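Local coordinates for synaptonemal complex protein 2 (Mus musculus, PDB 5IWZ) that is a major component of the axial and lateral elements of synaptonemal complexes, needed for their assembly, for chromosome synapsis in meiosis and for fertility, at residues Q101-W106 with D134-I139; T93-G98 with D141-G146; F307-N312 with F375-S380. One frame throughout, in Å; residues are numbered along the deposited sequence.

Contact 1 of 3, residues Q101-W106 with D134-I139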
ATOM      1  N   GLN A 101      13.541   0.515  16.930  1.00 30.41           N
ATOM      2  CA  GLN A 101      13.032   1.729  17.570  1.00 28.00           C
ATOM      3  C   GLN A 101      13.503   2.987  16.846  1.00 31.44           C
ATOM      4  O   GLN A 101      12.767   3.979  16.795  1.00 32.94           O
ATOM      5  CB  GLN A 101      13.443   1.782  19.042  1.00 28.83           C
ATOM      6  CG  GLN A 101      12.583   0.909  19.954  1.00 46.56           C
ATOM      7  CD  GLN A 101      12.868  -0.578  19.780  1.00 57.95           C
ATOM      8  OE1 GLN A 101      14.026  -1.008  19.812  1.00 56.23           O
ATOM      9  NE2 GLN A 101      11.811  -1.369  19.579  1.00 55.40           N
ATOM     10  N   LYS A 102      14.712   2.980  16.279  1.00 25.36           N
ATOM     11  CA  LYS A 102      15.059   4.070  15.368  1.00 31.14           C
ATOM     12  C   LYS A 102      14.082   4.137  14.197  1.00 23.61           C
ATOM     13  O   LYS A 102      13.639   5.223  13.812  1.00 29.46           O
ATOM     14  CB  LYS A 102      16.493   3.930  14.868  1.00 37.43           C
ATOM     15  CG  LYS A 102      17.495   4.786  15.639  1.00 49.03           C
ATOM     16  CD  LYS A 102      17.780   4.239  17.009  1.00 49.03           C
ATOM     17  CE  LYS A 102      18.859   5.052  17.731  1.00 47.56           C
ATOM     18  NZ  LYS A 102      18.367   6.401  18.141  1.00 50.81           N
ATOM     19  N   MET A 103      13.708   2.993  13.632  1.00 25.01           N
ATOM     20  CA  MET A 103      12.778   3.041  12.502  1.00 31.57           C
ATOM     21  C   MET A 103      11.398   3.535  12.921  1.00 25.52           C
ATOM     22  O   MET A 103      10.726   4.204  12.129  1.00 29.60           O
ATOM     23  CB  MET A 103      12.689   1.675  11.839  1.00 34.69           C
ATOM     24  CG  MET A 103      14.059   1.251  11.373  1.00 44.69           C
ATOM     25  SD  MET A 103      14.060   0.415   9.797  1.00 47.21           S
ATOM     26  CE  MET A 103      12.787   1.288   8.909  1.00 34.71           C
ATOM     27  N   VAL A 104      10.961   3.228  14.153  1.00 26.77           N
ATOM     28  CA  VAL A 104       9.722   3.820  14.666  1.00 30.10           C
ATOM     29  C   VAL A 104       9.848   5.335  14.706  1.00 29.76           C
ATOM     30  O   VAL A 104       8.958   6.077  14.256  1.00 27.18           O
ATOM     31  CB  VAL A 104       9.388   3.246  16.055  1.00 32.23           C
ATOM     32  CG1 VAL A 104       8.260   4.052  16.728  1.00 29.38           C
ATOM     33  CG2 VAL A 104       9.006   1.782  15.925  1.00 27.23           C
ATOM     34  N   SER A 105      10.977   5.811  15.225  1.00 23.37           N
ATOM     35  CA  SER A 105      11.263   7.237  15.253  1.00 31.56           C
ATOM     36  C   SER A 105      11.270   7.846  13.851  1.00 24.55           C
ATOM     37  O   SER A 105      10.703   8.925  13.638  1.00 28.69           O
ATOM     38  CB  SER A 105      12.602   7.464  15.948  1.00 39.00           C
ATOM     39  OG  SER A 105      13.055   8.773  15.711  1.00 41.87           O
ATOM     40  N   TRP A 106      11.903   7.182  12.876  1.00 26.26           N
ATOM     41  CA  TRP A 106      11.922   7.752  11.530  1.00 27.42           C
ATOM     42  C   TRP A 106      10.510   7.831  10.968  1.00 31.43           C
ATOM     43  O   TRP A 106      10.136   8.826  10.329  1.00 27.68           O
ATOM     44  CB  TRP A 106      12.828   6.939  10.600  1.00 28.35           C
ATOM     45  CG  TRP A 106      14.245   6.799  11.098  1.00 27.25           C
ATOM     46  CD1 TRP A 106      14.884   7.592  12.028  1.00 24.29           C
ATOM     47  CD2 TRP A 106      15.180   5.775  10.735  1.00 27.44           C
ATOM     48  NE1 TRP A 106      16.166   7.122  12.247  1.00 29.31           N
ATOM     49  CE2 TRP A 106      16.370   6.009  11.467  1.00 25.95           C
ATOM     50  CE3 TRP A 106      15.131   4.682   9.857  1.00 32.93           C
ATOM     51  CZ2 TRP A 106      17.490   5.200  11.339  1.00 26.65           C
ATOM     52  CZ3 TRP A 106      16.255   3.870   9.737  1.00 29.69           C
ATOM     53  CH2 TRP A 106      17.415   4.139  10.470  1.00 32.05           C
ATOM     54  N   ASP A 134      10.035  -1.439   3.008  1.00 28.87           N
ATOM     55  CA  ASP A 134      10.927  -2.444   2.429  1.00 30.90           C
ATOM     56  C   ASP A 134      12.074  -2.768   3.376  1.00 28.63           C
ATOM     57  O   ASP A 134      12.438  -3.937   3.563  1.00 31.78           O
ATOM     58  CB  ASP A 134      11.489  -1.965   1.086  1.00 31.70           C
ATOM     59  CG  ASP A 134      10.466  -2.019  -0.048  1.00 47.69           C
ATOM     60  OD1 ASP A 134       9.467  -2.756   0.060  1.00 51.68           O
ATOM     61  OD2 ASP A 134      10.673  -1.322  -1.066  1.00 47.45           O
ATOM     62  N   LEU A 135      12.681  -1.737   3.963  1.00 27.89           N
ATOM     63  CA  LEU A 135      13.713  -1.970   4.960  1.00 26.47           C
ATOM     64  C   LEU A 135      13.132  -2.665   6.191  1.00 23.63           C
ATOM     65  O   LEU A 135      13.756  -3.568   6.751  1.00 26.42           O
ATOM     66  CB  LEU A 135      14.382  -0.644   5.326  1.00 29.55           C
ATOM     67  CG  LEU A 135      15.469  -0.643   6.397  1.00 32.57           C
ATOM     68  CD1 LEU A 135      16.507  -1.757   6.184  1.00 29.79           C
ATOM     69  CD2 LEU A 135      16.152   0.755   6.468  1.00 31.99           C
ATOM     70  N   LEU A 136      11.931  -2.262   6.622  1.00 30.37           N
ATOM     71  CA  LEU A 136      11.274  -2.963   7.724  1.00 29.71           C
ATOM     72  C   LEU A 136      11.130  -4.460   7.432  1.00 31.48           C
ATOM     73  O   LEU A 136      11.319  -5.294   8.321  1.00 31.44           O
ATOM     74  CB  LEU A 136       9.897  -2.352   7.981  1.00 44.27           C
ATOM     75  CG  LEU A 136       9.481  -1.708   9.307  1.00 51.86           C
ATOM     76  CD1 LEU A 136       8.001  -1.996   9.540  1.00 50.63           C
ATOM     77  CD2 LEU A 136      10.332  -2.136  10.498  1.00 42.14           C
ATOM     78  N   MET A 137      10.777  -4.823   6.192  1.00 33.05           N
ATOM     79  CA  MET A 137      10.592  -6.251   5.906  1.00 34.72           C
ATOM     80  C   MET A 137      11.912  -7.015   5.939  1.00 31.72           C
ATOM     81  O   MET A 137      11.923  -8.186   6.321  1.00 37.53           O
ATOM     82  CB  MET A 137       9.894  -6.465   4.551  1.00 28.46           C
ATOM     83  CG  MET A 137       8.435  -6.015   4.503  1.00 39.60           C
ATOM     84  SD  MET A 137       7.387  -6.582   5.873  1.00 44.87           S
ATOM     85  CE  MET A 137       7.662  -8.366   5.823  1.00 38.78           C
ATOM     86  N   VAL A 138      13.024  -6.382   5.530  1.00 32.18           N
ATOM     87  CA  VAL A 138      14.343  -7.012   5.629  1.00 29.47           C
ATOM     88  C   VAL A 138      14.681  -7.328   7.083  1.00 34.43           C
ATOM     89  O   VAL A 138      15.239  -8.391   7.398  1.00 32.67           O
ATOM     90  CB  VAL A 138      15.413  -6.103   4.984  1.00 37.96           C
ATOM     91  CG1 VAL A 138      16.819  -6.516   5.413  1.00 40.15           C
ATOM     92  CG2 VAL A 138      15.290  -6.109   3.449  1.00 34.54           C
ATOM     93  N   ILE A 139      14.356  -6.409   7.996  1.00 39.35           N
ATOM     94  CA  ILE A 139      14.585  -6.661   9.417  1.00 40.19           C
ATOM     95  C   ILE A 139      13.647  -7.750   9.931  1.00 32.78           C
ATOM     96  O   ILE A 139      14.029  -8.588  10.757  1.00 37.81           O
ATOM     97  CB  ILE A 139      14.411  -5.360  10.217  1.00 35.75           C
ATOM     98  CG1 ILE A 139      15.390  -4.294   9.724  1.00 41.37           C
ATOM     99  CG2 ILE A 139      14.562  -5.637  11.709  1.00 37.92           C
ATOM    100  CD1 ILE A 139      14.952  -2.886  10.063  1.00 36.16           C
TER
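M103 does nearly all the reaching here: its thioether spans the gap between two antiparallel helices and ends among L135, L136 and I139. The short axes run 165° apart in direction and stay 11.5 Å from each other, too far for the backbones to touch, so one long side chain makes the join. With CG anti to the carbonyl carbon (chi1 -59°), the M103 chain heads across and then bends at its last two torsions, bringing the sulfur rather than the methyl closest to the other helix. The tight part is at that sulfur. I139 CD1 lies 3.4 Å from M103 SD as the two side chains run alongside in opposite senses, and L135 CG sits 3.8 Å from the same SD. L135 CD2 meets both M103 SD and CE. The L136 side is looser: its CG is 4.5 Å from M103 CE, a grazing contact. Further round helix 99-108, toward solvent, the contact gives way to polar groups, where K102 NZ forms a salt bridge with D54. With an alanine at M103, L135 and I139 would probably lose the group that packs between them and the facing helix, opening a gap in a buried layer. The pair belongs to the helical stack of the armadillo-repeat-like domain. Helix 144-163 packs along one flank, where S153 and F154 meet V104 and where V150 and F154 meet L136. Helix 49-63 contacts W106 through I57 and C58, and helix 169-185 receives M137.

Contact 2 of 3, residues T93-G98 with D141-G146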
ATOM      1  N   THR A  93      23.491  -6.914  14.765  1.00 44.13           N
ATOM      2  CA  THR A  93      24.073  -5.973  15.717  1.00 46.06           C
ATOM      3  C   THR A  93      23.266  -4.682  15.791  1.00 41.13           C
ATOM      4  O   THR A  93      23.066  -4.124  16.875  1.00 52.42           O
ATOM      5  CB  THR A  93      25.519  -5.671  15.337  1.00 40.24           C
ATOM      6  OG1 THR A  93      26.228  -6.904  15.197  1.00 47.40           O
ATOM      7  CG2 THR A  93      26.178  -4.829  16.416  1.00 35.22           C
ATOM      8  N   MET A  94      22.803  -4.178  14.650  1.00 39.79           N
ATOM      9  CA  MET A  94      22.006  -2.959  14.691  1.00 38.20           C
ATOM     10  C   MET A  94      20.658  -3.212  15.350  1.00 32.61           C
ATOM     11  O   MET A  94      20.149  -2.348  16.074  1.00 33.33           O
ATOM     12  CB  MET A  94      21.845  -2.378  13.282  1.00 34.66           C
ATOM     13  CG  MET A  94      23.138  -1.747  12.785  1.00 42.61           C
ATOM     14  SD  MET A  94      22.950  -0.749  11.281  1.00 45.65           S
ATOM     15  CE  MET A  94      22.602  -2.013  10.076  1.00 36.63           C
ATOM     16  N   ILE A  95      20.070  -4.390  15.121  1.00 34.43           N
ATOM     17  CA  ILE A  95      18.848  -4.760  15.831  1.00 37.25           C
ATOM     18  C   ILE A  95      19.101  -4.760  17.327  1.00 35.72           C
ATOM     19  O   ILE A  95      18.309  -4.212  18.102  1.00 39.27           O
ATOM     20  CB  ILE A  95      18.322  -6.125  15.354  1.00 36.69           C
ATOM     21  CG1 ILE A  95      17.772  -6.027  13.943  1.00 30.67           C
ATOM     22  CG2 ILE A  95      17.245  -6.641  16.281  1.00 43.22           C
ATOM     23  CD1 ILE A  95      17.553  -7.378  13.342  1.00 42.10           C
ATOM     24  N   LYS A  96      20.233  -5.334  17.750  1.00 34.77           N
ATOM     25  CA  LYS A  96      20.578  -5.331  19.164  1.00 44.13           C
ATOM     26  C   LYS A  96      20.905  -3.929  19.678  1.00 46.37           C
ATOM     27  O   LYS A  96      20.769  -3.675  20.884  1.00 44.84           O
ATOM     28  CB  LYS A  96      21.747  -6.296  19.425  1.00 53.58           C
ATOM     29  CG  LYS A  96      23.137  -5.670  19.385  1.00 66.23           C
ATOM     30  CD  LYS A  96      24.213  -6.548  20.042  1.00 75.58           C
ATOM     31  CE  LYS A  96      25.564  -5.813  20.120  1.00 72.47           C
ATOM     32  NZ  LYS A  96      25.477  -4.537  20.898  1.00 68.88           N
ATOM     33  N   GLN A  97      21.311  -3.010  18.800  1.00 42.61           N
ATOM     34  CA  GLN A  97      21.552  -1.626  19.194  1.00 38.60           C
ATOM     35  C   GLN A  97      20.278  -0.787  19.180  1.00 36.61           C
ATOM     36  O   GLN A  97      20.317   0.380  19.584  1.00 38.59           O
ATOM     37  CB  GLN A  97      22.603  -0.984  18.278  1.00 34.42           C
ATOM     38  CG  GLN A  97      24.017  -1.492  18.477  1.00 35.92           C
ATOM     39  CD  GLN A  97      25.002  -0.867  17.498  1.00 43.77           C
ATOM     40  OE1 GLN A  97      25.031  -1.228  16.318  1.00 43.89           O
ATOM     41  NE2 GLN A  97      25.814   0.076  17.983  1.00 39.87           N
ATOM     42  N   GLY A  98      19.160  -1.350  18.713  1.00 33.70           N
ATOM     43  CA  GLY A  98      17.868  -0.693  18.778  1.00 33.19           C
ATOM     44  C   GLY A  98      17.355  -0.177  17.450  1.00 31.09           C
ATOM     45  O   GLY A  98      16.604   0.806  17.420  1.00 34.48           O
ATOM     46  N   ASP A 141      12.467 -10.288   8.335  1.00 47.79           N
ATOM     47  CA  ASP A 141      12.827 -11.607   7.820  1.00 54.32           C
ATOM     48  C   ASP A 141      14.175 -12.116   8.307  1.00 50.37           C
ATOM     49  O   ASP A 141      14.511 -13.268   8.026  1.00 54.34           O
ATOM     50  CB  ASP A 141      12.839 -11.597   6.286  1.00 55.95           C
ATOM     51  CG  ASP A 141      11.470 -11.351   5.696  1.00 61.68           C
ATOM     52  OD1 ASP A 141      11.381 -10.616   4.690  1.00 62.42           O
ATOM     53  OD2 ASP A 141      10.481 -11.890   6.234  1.00 70.22           O
ATOM     54  N   ILE A 142      14.961 -11.309   9.022  1.00 49.73           N
ATOM     55  CA  ILE A 142      16.330 -11.714   9.327  1.00 52.12           C
ATOM     56  C   ILE A 142      16.479 -12.501  10.626  1.00 63.82           C
ATOM     57  O   ILE A 142      17.537 -13.117  10.839  1.00 67.02           O
ATOM     58  CB  ILE A 142      17.258 -10.487   9.375  1.00 49.75           C
ATOM     59  CG1 ILE A 142      18.700 -10.919   9.131  1.00 47.86           C
ATOM     60  CG2 ILE A 142      17.115  -9.774  10.707  1.00 47.77           C
ATOM     61  CD1 ILE A 142      18.842 -11.863   7.949  1.00 52.81           C
ATOM     62  N   SER A 143      15.471 -12.511  11.496  1.00 62.84           N
ATOM     63  CA  SER A 143      15.569 -13.242  12.757  1.00 56.11           C
ATOM     64  C   SER A 143      14.217 -13.209  13.451  1.00 55.90           C
ATOM     65  O   SER A 143      13.287 -12.529  13.013  1.00 55.34           O
ATOM     66  CB  SER A 143      16.627 -12.650  13.675  1.00 52.56           C
ATOM     67  OG  SER A 143      16.200 -11.388  14.162  1.00 52.77           O
ATOM     68  N   ASP A 144      14.128 -13.948  14.559  1.00 56.55           N
ATOM     69  CA  ASP A 144      12.917 -13.899  15.369  1.00 57.44           C
ATOM     70  C   ASP A 144      12.828 -12.590  16.141  1.00 52.09           C
ATOM     71  O   ASP A 144      11.738 -12.026  16.288  1.00 48.77           O
ATOM     72  CB  ASP A 144      12.876 -15.087  16.324  1.00 67.54           C
ATOM     73  CG  ASP A 144      12.843 -16.414  15.597  1.00 77.77           C
ATOM     74  OD1 ASP A 144      12.165 -16.494  14.547  1.00 74.64           O
ATOM     75  OD2 ASP A 144      13.498 -17.370  16.071  1.00 84.20           O
ATOM     76  N   GLU A 145      13.968 -12.086  16.624  1.00 47.02           N
ATOM     77  CA  GLU A 145      13.971 -10.851  17.406  1.00 54.64           C
ATOM     78  C   GLU A 145      13.519  -9.663  16.564  1.00 49.12           C
ATOM     79  O   GLU A 145      12.607  -8.923  16.954  1.00 47.12           O
ATOM     80  CB  GLU A 145      15.363 -10.592  17.988  1.00 60.64           C
ATOM     81  CG  GLU A 145      15.465  -9.288  18.765  1.00 72.39           C
ATOM     82  CD  GLU A 145      14.604  -9.275  20.021  1.00 87.54           C
ATOM     83  OE1 GLU A 145      15.148  -9.566  21.109  1.00 94.45           O
ATOM     84  OE2 GLU A 145      13.387  -8.976  19.927  1.00 89.70           O
ATOM     85  N   GLY A 146      14.158  -9.460  15.406  1.00 39.99           N
ATOM     86  CA  GLY A 146      13.732  -8.394  14.509  1.00 34.07           C
ATOM     87  C   GLY A 146      12.268  -8.512  14.150  1.00 41.47           C
ATOM     88  O   GLY A 146      11.546  -7.518  14.111  1.00 38.78           O
TER
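I95 packs its two branches against the turn before helix 144-163 and the first residues of that helix, touching I142, E145 and G146. Coming down the last turns of helix 90-97, T93 and M94 find their partners outside this pair of segments: T93 OG1 bonds back to A89 O, and M94 lies on F49 and I85. I95 is the residue that points across. Its CG1 stands anti to the carbonyl carbon (chi1 -70°), which carries CD1 forward to I142 CG2 at 3.6 Å and over the backbone of G146, with CD1 4.1 Å from G146 CA; a side chain there would probably crowd I95 CD1. The other branch, I95 CG2, runs past E145 CG at 4.0 Å, so the aliphatic part of the glutamate lies against it. K96 leads away to the surface, near the like charge of K47, while Q97 NE2 reaches K47 O. G98 ends the helix in a Schellman motif with a positive phi of 107°, its N bonded to I95 O, and also holds the N-cap position of the next helix. Across the gap, S143 N-caps helix 144-163: G146 N gives a nearly straight hydrogen bond of 3.1 Å to S143 OG (164°). That hydroxyl also bonds Q92 OE1, tying the cap back to helix 90-97. The contact thus joins two helix junctions of the armadillo-repeat-like domain, the end of 90-97 against the start of 144-163, with helix 49-63 and strand 83-85 packed beside the first.

Contact 3 of 3, residues F307-N312 with F375-S380; sequences FWIDFN and FYFDES
I309, F377 and F375 fill the space between one strand from each of two antiparallel sheets, consistent with the pleckstrin-homology-like fold of the Spt16M-like domain. Strand 308-312 and strand 372-378 belong to different sheets; their short axes pass 10.2 Å apart at 98°, so they meet through side chains alone. I309 is the hub. Its CG1 is anti to the carbonyl carbon (chi1 -49°), and a second bend at chi2 gives the two outer carbons separate partners. The terminal methyl comes to the F375 ring, with I309 CD1 3.8 Å from F375 CD1, and it also stands over one face of the F307 ring, offset toward the rim. One carbon back, I309 CG1 touches the F377 ring, 4.1 Å from F377 CE1, so that the isoleucine serves both phenylalanines of the facing strand. F377 leaves its strand to one side, yet its ring swings nearer and meets F311 from the opposite direction: F377 CZ lies 4.1 Å from F311 CZ, at the edge of the F311 ring and near its plane. Each aromatic group has company from its surroundings. F375 makes an edge-to-face pair with F320, while F284 meets F311 with the planes at about 70° and also touches F377. L318 packs on both I309 and F375, and C286 on I309 and F377, adding to the buried apolar layer. D378 forms an Asx turn with S380. Its OD2 takes two bonds there: S380 N donates to D378 OD2 at 2.9 Å from above the carboxylate plane, and S380 OG reaches the same D378 OD2 at 2.6 Å, nearly in line with its C-O bond.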
ATOM      1  N   PHE A 307     -18.431 -10.142 -13.070  1.00 31.69           N
ATOM      2  CA  PHE A 307     -17.218  -9.377 -13.367  1.00 27.71           C
ATOM      3  C   PHE A 307     -17.417  -7.996 -12.754  1.00 33.87           C
ATOM      4  O   PHE A 307     -18.152  -7.169 -13.297  1.00 33.93           O
ATOM      5  CB  PHE A 307     -17.020  -9.326 -14.879  1.00 30.65           C
ATOM      6  CG  PHE A 307     -15.852  -8.496 -15.344  1.00 38.52           C
ATOM      7  CD1 PHE A 307     -14.697  -8.376 -14.585  1.00 35.57           C
ATOM      8  CD2 PHE A 307     -15.904  -7.857 -16.572  1.00 42.17           C
ATOM      9  CE1 PHE A 307     -13.627  -7.621 -15.042  1.00 32.81           C
ATOM     10  CE2 PHE A 307     -14.834  -7.100 -17.033  1.00 38.07           C
ATOM     11  CZ  PHE A 307     -13.694  -6.977 -16.260  1.00 31.26           C
ATOM     12  N   TRP A 308     -16.799  -7.750 -11.594  1.00 34.00           N
ATOM     13  CA  TRP A 308     -17.072  -6.553 -10.802  1.00 27.76           C
ATOM     14  C   TRP A 308     -16.113  -5.410 -11.150  1.00 27.48           C
ATOM     15  O   TRP A 308     -14.918  -5.633 -11.344  1.00 25.93           O
ATOM     16  CB  TRP A 308     -16.950  -6.874  -9.311  1.00 30.27           C
ATOM     17  CG  TRP A 308     -17.912  -7.921  -8.759  1.00 35.10           C
ATOM     18  CD1 TRP A 308     -17.578  -9.119  -8.178  1.00 27.24           C
ATOM     19  CD2 TRP A 308     -19.344  -7.835  -8.700  1.00 32.49           C
ATOM     20  NE1 TRP A 308     -18.715  -9.783  -7.772  1.00 32.38           N
ATOM     21  CE2 TRP A 308     -19.811  -9.021  -8.081  1.00 31.72           C
ATOM     22  CE3 TRP A 308     -20.276  -6.877  -9.113  1.00 31.31           C
ATOM     23  CZ2 TRP A 308     -21.168  -9.274  -7.860  1.00 31.46           C
ATOM     24  CZ3 TRP A 308     -21.630  -7.133  -8.899  1.00 32.36           C
ATOM     25  CH2 TRP A 308     -22.060  -8.323  -8.274  1.00 33.84           C
ATOM     26  N   ILE A 309     -16.644  -4.183 -11.209  1.00 22.95           N
ATOM     27  CA  ILE A 309     -15.867  -2.951 -11.348  1.00 24.73           C
ATOM     28  C   ILE A 309     -16.185  -2.071 -10.144  1.00 29.34           C
ATOM     29  O   ILE A 309     -17.363  -1.846  -9.837  1.00 26.07           O
ATOM     30  CB  ILE A 309     -16.189  -2.184 -12.649  1.00 23.82           C
ATOM     31  CG1 ILE A 309     -16.151  -3.093 -13.878  1.00 28.34           C
ATOM     32  CG2 ILE A 309     -15.250  -0.962 -12.810  1.00 19.59           C
ATOM     33  CD1 ILE A 309     -14.778  -3.620 -14.265  1.00 30.62           C
ATOM     34  N   ASP A 310     -15.146  -1.550  -9.484  1.00 25.48           N
ATOM     35  CA  ASP A 310     -15.293  -0.780  -8.250  1.00 25.79           C
ATOM     36  C   ASP A 310     -14.988   0.681  -8.527  1.00 25.32           C
ATOM     37  O   ASP A 310     -13.912   1.008  -9.040  1.00 20.85           O
ATOM     38  CB  ASP A 310     -14.381  -1.332  -7.158  1.00 29.43           C
ATOM     39  CG  ASP A 310     -14.738  -2.751  -6.810  1.00 29.03           C
ATOM     40  OD1 ASP A 310     -15.922  -2.991  -6.480  1.00 34.49           O
ATOM     41  OD2 ASP A 310     -13.873  -3.638  -6.960  1.00 27.58           O
ATOM     42  N   PHE A 311     -15.955   1.540  -8.226  1.00 25.35           N
ATOM     43  CA  PHE A 311     -15.840   2.983  -8.382  1.00 21.86           C
ATOM     44  C   PHE A 311     -15.599   3.555  -6.996  1.00 26.83           C
ATOM     45  O   PHE A 311     -16.492   3.513  -6.148  1.00 25.75           O
ATOM     46  CB  PHE A 311     -17.112   3.570  -8.998  1.00 23.46           C
ATOM     47  CG  PHE A 311     -17.328   3.203 -10.445  1.00 23.13           C
ATOM     48  CD1 PHE A 311     -17.121   4.144 -11.455  1.00 27.12           C
ATOM     49  CD2 PHE A 311     -17.768   1.933 -10.797  1.00 25.67           C
ATOM     50  CE1 PHE A 311     -17.332   3.819 -12.795  1.00 28.00           C
ATOM     51  CE2 PHE A 311     -17.989   1.605 -12.133  1.00 32.88           C
ATOM     52  CZ  PHE A 311     -17.776   2.542 -13.131  1.00 29.99           C
ATOM     53  N   ASN A 312     -14.407   4.102  -6.769  1.00 30.69           N
ATOM     54  CA  ASN A 312     -13.928   4.426  -5.423  1.00 25.90           C
ATOM     55  C   ASN A 312     -14.003   5.926  -5.183  1.00 28.21           C
ATOM     56  O   ASN A 312     -13.144   6.680  -5.641  1.00 27.99           O
ATOM     57  CB  ASN A 312     -12.509   3.904  -5.248  1.00 23.84           C
ATOM     58  CG  ASN A 312     -12.442   2.399  -5.411  1.00 26.25           C
ATOM     59  OD1 ASN A 312     -13.107   1.649  -4.676  1.00 22.21           O
ATOM     60  ND2 ASN A 312     -11.666   1.944  -6.399  1.00 26.25           N
ATOM     61  N   PHE A 375     -15.410  -0.135 -20.984  1.00 20.27           N
ATOM     62  CA  PHE A 375     -16.214  -0.964 -20.100  1.00 25.27           C
ATOM     63  C   PHE A 375     -17.644  -0.962 -20.626  1.00 27.22           C
ATOM     64  O   PHE A 375     -18.238   0.111 -20.801  1.00 26.40           O
ATOM     65  CB  PHE A 375     -16.173  -0.442 -18.659  1.00 20.34           C
ATOM     66  CG  PHE A 375     -14.779  -0.342 -18.070  1.00 23.57           C
ATOM     67  CD1 PHE A 375     -14.240  -1.403 -17.340  1.00 30.03           C
ATOM     68  CD2 PHE A 375     -14.016   0.795 -18.247  1.00 19.33           C
ATOM     69  CE1 PHE A 375     -12.969  -1.321 -16.793  1.00 33.65           C
ATOM     70  CE2 PHE A 375     -12.732   0.891 -17.704  1.00 23.96           C
ATOM     71  CZ  PHE A 375     -12.213  -0.170 -16.973  1.00 27.12           C
ATOM     72  N   TYR A 376     -18.186  -2.148 -20.896  1.00 22.73           N
ATOM     73  CA  TYR A 376     -19.579  -2.294 -21.320  1.00 23.47           C
ATOM     74  C   TYR A 376     -20.437  -2.716 -20.134  1.00 24.85           C
ATOM     75  O   TYR A 376     -20.118  -3.687 -19.440  1.00 28.14           O
ATOM     76  CB  TYR A 376     -19.713  -3.322 -22.447  1.00 32.72           C
ATOM     77  CG  TYR A 376     -19.135  -2.879 -23.774  1.00 32.46           C
ATOM     78  CD1 TYR A 376     -17.795  -3.110 -24.077  1.00 38.12           C
ATOM     79  CD2 TYR A 376     -19.922  -2.237 -24.723  1.00 28.89           C
ATOM     80  CE1 TYR A 376     -17.253  -2.710 -25.283  1.00 37.40           C
ATOM     81  CE2 TYR A 376     -19.390  -1.834 -25.944  1.00 30.46           C
ATOM     82  CZ  TYR A 376     -18.058  -2.078 -26.213  1.00 38.30           C
ATOM     83  OH  TYR A 376     -17.516  -1.682 -27.411  1.00 47.62           O
ATOM     84  N   PHE A 377     -21.518  -1.981 -19.906  1.00 23.08           N
ATOM     85  CA  PHE A 377     -22.431  -2.210 -18.800  1.00 23.52           C
ATOM     86  C   PHE A 377     -23.855  -2.387 -19.314  1.00 29.55           C
ATOM     87  O   PHE A 377     -24.207  -1.916 -20.395  1.00 27.41           O
ATOM     88  CB  PHE A 377     -22.421  -1.034 -17.818  1.00 26.34           C
ATOM     89  CG  PHE A 377     -21.103  -0.819 -17.124  1.00 30.21           C
ATOM     90  CD1 PHE A 377     -20.772  -1.546 -15.984  1.00 27.01           C
ATOM     91  CD2 PHE A 377     -20.217   0.134 -17.591  1.00 21.69           C
ATOM     92  CE1 PHE A 377     -19.562  -1.325 -15.323  1.00 25.51           C
ATOM     93  CE2 PHE A 377     -19.001   0.356 -16.940  1.00 26.04           C
ATOM     94  CZ  PHE A 377     -18.672  -0.383 -15.815  1.00 26.63           C
ATOM     95  N   ASP A 378     -24.674  -3.068 -18.513  1.00 34.72           N
ATOM     96  CA  ASP A 378     -26.107  -3.093 -18.757  1.00 37.75           C
ATOM     97  C   ASP A 378     -26.675  -1.673 -18.729  1.00 37.68           C
ATOM     98  O   ASP A 378     -26.287  -0.848 -17.901  1.00 26.03           O
ATOM     99  CB  ASP A 378     -26.803  -3.953 -17.711  1.00 41.42           C
ATOM    100  CG  ASP A 378     -28.294  -4.082 -17.974  1.00 47.81           C
ATOM    101  OD1 ASP A 378     -28.669  -4.918 -18.822  1.00 58.35           O
ATOM    102  OD2 ASP A 378     -29.077  -3.336 -17.354  1.00 39.48           O
ATOM    103  N   GLU A 379     -27.599  -1.389 -19.651  1.00 33.26           N
ATOM    104  CA  GLU A 379     -28.123  -0.037 -19.822  1.00 36.49           C
ATOM    105  C   GLU A 379     -28.901   0.461 -18.607  1.00 36.29           C
ATOM    106  O   GLU A 379     -29.014   1.679 -18.419  1.00 37.34           O
ATOM    107  CB  GLU A 379     -29.009   0.008 -21.069  1.00 49.75           C
ATOM    108  CG  GLU A 379     -29.864  -1.231 -21.216  1.00 68.43           C
ATOM    109  CD  GLU A 379     -30.750  -1.197 -22.446  1.00 87.72           C
ATOM    110  OE1 GLU A 379     -31.431  -2.214 -22.709  1.00 95.75           O
ATOM    111  OE2 GLU A 379     -30.756  -0.160 -23.152  1.00 89.95           O
ATOM    112  N   SER A 380     -29.412  -0.436 -17.758  1.00 33.47           N
ATOM    113  CA  SER A 380     -30.085   0.014 -16.543  1.00 32.46           C
ATOM    114  C   SER A 380     -29.128   0.548 -15.480  1.00 38.45           C
ATOM    115  O   SER A 380     -29.588   1.114 -14.483  1.00 41.89           O
ATOM    116  CB  SER A 380     -30.925  -1.122 -15.939  1.00 39.67           C
ATOM    117  OG  SER A 380     -30.109  -2.116 -15.328  1.00 41.18           O
TER

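In the fold
From the N terminus, the chain first enters contact 2 at helix 90-97 and, one helix later, contact 1 at helix 99-108. It leaves to run through helix 111-115, then returns in helix 123-141 to close contact 1, and the start of helix 144-163 closes contact 2 around it. The smaller loop is therefore nested in the larger, and the two touch: I139 CG2 packs on both I95 CD1 and G146 CA. Together they bind four helices of the armadillo-repeat-like domain. Contact 3 follows in series, within the Spt16M-like domain, on the far side of the chain's centre; it ties two sheets together about 41 Å from contact 1, centre to centre.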